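Local coordinates for cerato-platanin-like protein (Moniliophthora perniciosa, PDB 3SUK) that is a secreted fungal protein of the cerato-platanin family with a double-psi beta-barrel fold, whose precise function is not established, at residues D9-N14 / P36-V41; V22-G27 / P59-C64. One frame throughout, in Å; residues are numbered along the deposited sequence.

Interaction 1: residues D9-N14 / P36-V41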
loop_
_atom_site.group_PDB
_atom_site.type_symbol
_atom_site.label_atom_id
_atom_site.label_comp_id
_atom_site.label_asym_id
_atom_site.label_seq_id
_atom_site.Cartn_x
_atom_site.Cartn_y
_atom_site.Cartn_z
ATOM N N ASP A 9 -5.123 -7.706 0.830
ATOM C CA ASP A 9 -6.404 -7.466 1.509
ATOM C C ASP A 9 -7.307 -6.824 0.473
ATOM O O ASP A 9 -7.052 -5.734 0.039
ATOM C CB ASP A 9 -6.161 -6.530 2.699
ATOM C CG ASP A 9 -7.426 -6.219 3.512
ATOM O OD1 ASP A 9 -8.493 -6.394 3.024
ATOM O OD2 ASP A 9 -7.290 -5.763 4.643
ATOM N N ASN A 10 -8.391 -7.538 0.131
ATOM C CA ASN A 10 -9.323 -7.128 -0.907
ATOM C C ASN A 10 -10.124 -5.862 -0.578
ATOM O O ASN A 10 -10.716 -5.318 -1.427
ATOM C CB ASN A 10 -10.281 -8.270 -1.266
ATOM C CG ASN A 10 -9.582 -9.459 -1.890
ATOM O OD1 ASN A 10 -9.685 -10.548 -1.384
ATOM N ND2 ASN A 10 -8.869 -9.241 -2.958
ATOM N N THR A 11 -10.087 -5.400 0.657
ATOM C CA THR A 11 -10.694 -4.121 1.053
ATOM C C THR A 11 -10.146 -3.067 0.087
ATOM O O THR A 11 -10.873 -2.302 -0.459
ATOM C CB THR A 11 -10.208 -3.773 2.509
ATOM O OG1 THR A 11 -10.828 -4.666 3.433
ATOM C CG2 THR A 11 -10.577 -2.388 2.868
ATOM N N TYR A 12 -8.852 -3.093 -0.196
ATOM C CA TYR A 12 -8.205 -2.059 -1.019
ATOM C C TYR A 12 -8.402 -2.162 -2.524
ATOM O O TYR A 12 -8.037 -1.281 -3.223
ATOM C CB TYR A 12 -6.697 -1.960 -0.662
ATOM C CG TYR A 12 -6.459 -1.853 0.838
ATOM C CD1 TYR A 12 -7.024 -0.828 1.589
ATOM C CD2 TYR A 12 -5.710 -2.798 1.506
ATOM C CE1 TYR A 12 -6.817 -0.750 2.964
ATOM C CE2 TYR A 12 -5.533 -2.733 2.856
ATOM C CZ TYR A 12 -6.088 -1.733 3.592
ATOM O OH TYR A 12 -5.902 -1.662 4.947
ATOM N N ASP A 13 -8.941 -3.281 -2.968
ATOM C CA ASP A 13 -9.171 -3.539 -4.397
ATOM C C ASP A 13 -10.333 -2.760 -4.944
ATOM O O ASP A 13 -10.485 -2.639 -6.115
ATOM C CB ASP A 13 -9.355 -5.029 -4.682
ATOM C CG ASP A 13 -8.053 -5.738 -4.708
ATOM O OD1 ASP A 13 -7.325 -5.503 -5.669
ATOM O OD2 ASP A 13 -7.776 -6.435 -3.781
ATOM N N ASN A 14 -11.116 -2.228 -4.041
ATOM C CA ASN A 14 -12.356 -1.554 -4.404
ATOM C C ASN A 14 -12.166 -0.019 -4.432
ATOM O O ASN A 14 -12.056 0.614 -3.421
ATOM C CB ASN A 14 -13.482 -2.042 -3.425
ATOM C CG ASN A 14 -13.735 -3.620 -3.481
ATOM O OD1 ASN A 14 -14.293 -4.130 -4.434
ATOM N ND2 ASN A 14 -13.301 -4.333 -2.469
ATOM N N PRO A 36 -10.556 11.372 -1.103
ATOM C CA PRO A 36 -11.773 10.879 -0.430
ATOM C C PRO A 36 -12.050 9.374 -0.592
ATOM O O PRO A 36 -12.660 8.755 0.229
ATOM C CB PRO A 36 -12.912 11.748 -1.018
ATOM C CG PRO A 36 -12.291 12.924 -1.546
ATOM C CD PRO A 36 -10.843 12.519 -1.975
ATOM N N THR A 37 -11.575 8.827 -1.685
ATOM C CA THR A 37 -11.746 7.423 -1.991
ATOM C C THR A 37 -10.412 6.721 -2.341
ATOM O O THR A 37 -9.485 7.346 -2.790
ATOM C CB THR A 37 -12.669 7.197 -3.211
ATOM O OG1 THR A 37 -12.080 7.778 -4.355
ATOM C CG2 THR A 37 -14.087 7.738 -2.999
ATOM N N PHE A 38 -10.411 5.407 -2.185
ATOM C CA PHE A 38 -9.227 4.611 -2.469
ATOM C C PHE A 38 -8.819 4.863 -3.928
ATOM O O PHE A 38 -7.669 5.070 -4.216
ATOM C CB PHE A 38 -9.501 3.116 -2.272
ATOM C CG PHE A 38 -9.745 2.698 -0.852
ATOM C CD1 PHE A 38 -9.469 3.531 0.205
ATOM C CD2 PHE A 38 -10.226 1.449 -0.600
ATOM C CE1 PHE A 38 -9.687 3.097 1.467
ATOM C CE2 PHE A 38 -10.446 1.023 0.639
ATOM C CZ PHE A 38 -10.189 1.844 1.692
ATOM N N GLY A 39 -9.792 4.904 -4.826
ATOM C CA GLY A 39 -9.516 5.064 -6.245
ATOM C C GLY A 39 -8.906 6.420 -6.615
ATOM O O GLY A 39 -8.284 6.555 -7.608
ATOM N N SER A 40 -9.140 7.426 -5.809
ATOM C CA SER A 40 -8.520 8.727 -5.978
ATOM C C SER A 40 -7.019 8.849 -5.628
ATOM O O SER A 40 -6.379 9.788 -5.998
ATOM C CB SER A 40 -9.336 9.810 -5.258
ATOM O OG SER A 40 -9.133 9.796 -3.873
ATOM N N VAL A 41 -6.493 7.905 -4.859
ATOM C CA VAL A 41 -5.090 7.941 -4.581
ATOM C C VAL A 41 -4.372 7.776 -5.944
ATOM O O VAL A 41 -4.710 6.927 -6.688
ATOM C CB VAL A 41 -4.726 6.806 -3.623
ATOM C CG1 VAL A 41 -3.240 6.876 -3.342
ATOM C CG2 VAL A 41 -5.547 6.942 -2.290
#
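The phenyl ring of F38 reaches across to meet the 3-10 turn N10-D13 at T11 and Y12, and N14 just after it, a compact illustration of how one aromatic side chain can join two segments with no hydrogen bond between them. F38 points its CB toward the other segment and, with CG anti to its own carbonyl carbon (chi1 -68°), the ring lies against T11, Y12 and N14. Its CE2 comes within 4.0 Å of CD1 of Y12. The two rings are neither stacked nor T-shaped: their planes stand at 55° and their centroids are 5.8 Å apart. The carbonyl oxygen of T11 lies at the ring's edge, close to its plane, 3.5 Å from F38 CE2, while the methyl CG2 of T11 touches the same ring carbon. N14 O approaches F38 CD2 obliquely, also at 3.5 Å.

The turn that presents T11 and Y12 is fixed from within. D9 OD1 accepts from T11 N in an Asx turn and also from T11 OG1 at 2.9 Å, both donors arriving from one face of the carboxylate. In the other segment, S40 OG donates to T37 O along a lone pair in the carbonyl plane, bracing the short 3-10 turn that carries F38. Beyond the pair, I47 touches the side chains of both Y12 and F38, and the hydroxyl of Y12 is bonded to D84. Were F38 cut back to an alanine, Y12 would probably lose its aromatic neighbour and the T11 and N14 carbonyls the ring C-H groups beside them. The contact thus joins two parts of the long connection between strands 4-8 and 47-50 by van der Waals packing, with a probable weak electrostatic contribution where the T11 oxygen faces the slightly positive ring edge.

Interaction 2: residues V22-G27 / P59-C64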
loop_
_atom_site.group_PDB
_atom_site.type_symbol
_atom_site.label_atom_id
_atom_site.label_comp_id
_atom_site.label_asym_id
_atom_site.label_seq_id
_atom_site.Cartn_x
_atom_site.Cartn_y
_atom_site.Cartn_z
ATOM N N VAL A 22 -10.330 3.915 6.971
ATOM C CA VAL A 22 -8.972 3.521 7.314
ATOM C C VAL A 22 -8.398 4.449 8.370
ATOM O O VAL A 22 -8.981 5.403 8.709
ATOM C CB VAL A 22 -8.027 3.452 6.053
ATOM C CG1 VAL A 22 -8.542 2.453 5.071
ATOM C CG2 VAL A 22 -8.004 4.815 5.355
ATOM N N ALA A 23 -7.240 4.112 8.888
ATOM C CA ALA A 23 -6.608 4.854 9.925
ATOM C C ALA A 23 -6.309 6.302 9.495
ATOM O O ALA A 23 -6.375 7.171 10.302
ATOM C CB ALA A 23 -5.347 4.165 10.330
ATOM N N CYS A 24 -5.949 6.478 8.230
ATOM C CA CYS A 24 -5.566 7.786 7.680
ATOM C C CYS A 24 -6.748 8.572 7.115
ATOM O O CYS A 24 -6.733 9.015 6.030
ATOM C CB CYS A 24 -4.464 7.648 6.621
ATOM S SG CYS A 24 -2.961 6.735 7.253
ATOM N N SER A 25 -7.733 8.725 7.981
ATOM C CA SER A 25 -8.964 9.371 7.619
ATOM C C SER A 25 -8.871 10.891 7.897
ATOM O O SER A 25 -8.526 11.623 7.039
ATOM C CB SER A 25 -10.099 8.702 8.434
ATOM O OG SER A 25 -9.889 8.732 9.808
ATOM N N THR A 26 -9.082 11.259 9.128
ATOM C CA THR A 26 -9.248 12.586 9.644
ATOM C C THR A 26 -7.963 13.031 10.393
ATOM O O THR A 26 -6.989 12.327 10.436
ATOM C CB THR A 26 -10.562 12.375 10.557
ATOM O OG1 THR A 26 -11.762 12.758 9.918
ATOM C CG2 THR A 26 -10.428 12.590 11.962
ATOM N N GLY A 27 -7.955 14.220 10.977
ATOM C CA GLY A 27 -6.832 14.698 11.768
ATOM C C GLY A 27 -5.764 15.368 10.926
ATOM O O GLY A 27 -5.856 15.377 9.743
ATOM N N PRO A 59 2.129 10.243 11.279
ATOM C CA PRO A 59 2.858 11.032 10.289
ATOM C C PRO A 59 3.294 10.186 9.092
ATOM O O PRO A 59 3.713 10.774 8.152
ATOM C CB PRO A 59 4.052 11.572 11.069
ATOM C CG PRO A 59 4.313 10.492 12.063
ATOM C CD PRO A 59 2.926 10.105 12.520
ATOM N N ALA A 60 3.159 8.862 9.159
ATOM C CA ALA A 60 3.493 7.978 8.049
ATOM C C ALA A 60 2.309 7.787 7.066
ATOM O O ALA A 60 2.460 7.212 6.026
ATOM C CB ALA A 60 4.000 6.648 8.569
ATOM N N CYS A 61 1.172 8.385 7.394
ATOM C CA CYS A 61 0.031 8.383 6.464
ATOM C C CYS A 61 0.418 9.066 5.159
ATOM O O CYS A 61 0.837 10.202 5.159
ATOM C CB CYS A 61 -1.183 9.155 7.074
ATOM S SG CYS A 61 -2.078 8.146 8.333
ATOM N N GLY A 62 0.238 8.343 4.070
ATOM C CA GLY A 62 0.617 8.842 2.760
ATOM C C GLY A 62 2.027 8.492 2.305
ATOM O O GLY A 62 2.390 8.785 1.202
ATOM N N ASN A 63 2.775 7.754 3.110
ATOM C CA ASN A 63 4.104 7.407 2.686
ATOM C C ASN A 63 4.098 6.601 1.403
ATOM O O ASN A 63 3.274 5.774 1.178
ATOM C CB ASN A 63 4.865 6.646 3.762
ATOM C CG ASN A 63 5.454 7.564 4.843
ATOM O OD1 ASN A 63 5.331 8.752 4.797
ATOM N ND2 ASN A 63 6.019 6.961 5.815
ATOM N N CYS A 64 5.096 6.882 0.597
ATOM C CA CYS A 64 5.274 6.290 -0.702
ATOM C C CYS A 64 6.471 5.344 -0.659
ATOM O O CYS A 64 7.504 5.732 -0.280
ATOM C CB CYS A 64 5.549 7.430 -1.699
ATOM S SG CYS A 64 5.752 6.907 -3.433
#
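C24 and C61 form a disulfide that ties two irregular loops together at the periphery of the double-psi beta-barrel, one of the two disulfides of this cerato-platanin. All the close packing across the contact is concentrated in the two cysteine side chains. In both, SG lies anti to the carbonyl carbon and beside the backbone N, with chi1 -55° in C24 and -78° in C61, which directs the sulfurs to each other and brings the two CA atoms to 5.8 Å. The side chain of C24 also packs on I53, and both half-cystines are buried.

Away from the sulfurs the segments diverge. The CB of S25 points away from the other segment, T26 and G27 continue into an exposed loop, and P59 is likewise exposed at the other end. Each cysteine nevertheless sits in a defined backbone bend. C24 is the centre of an inverse gamma turn, and C61 occupies a type II beta turn from A60 to N63, closed by a 3.0 Å bond from N63 N to A60 O. G62 follows with a positive phi suited to glycine in such a turn. From there the chain enters strand 64-71, where C64 makes the second disulfide with C123. The crosslink itself has a chi3 of -81°, a left-handed twist about the 2.0 Å bond between C24 SG and C61 SG.

In the fold
The two interactions show how a barrel with little helix can fix its long loops by different chemistry. Both draw on the connection between strands 4-8 and 47-50, and their segments alternate along the chain; interaction 2 carries that connection across to the approach to strand 64-71. Interaction 1 is partly buried, with an aromatic interior and polar residues at its solvent margin, and rests on noncovalent packing. Interaction 2 buries less surface, yet both of its touching residues are inside and the join is covalent. V22 brings them together: its CG1 packs 3.8 Å from F38 CZ, just two residues ahead of the half-cystine of its own segment.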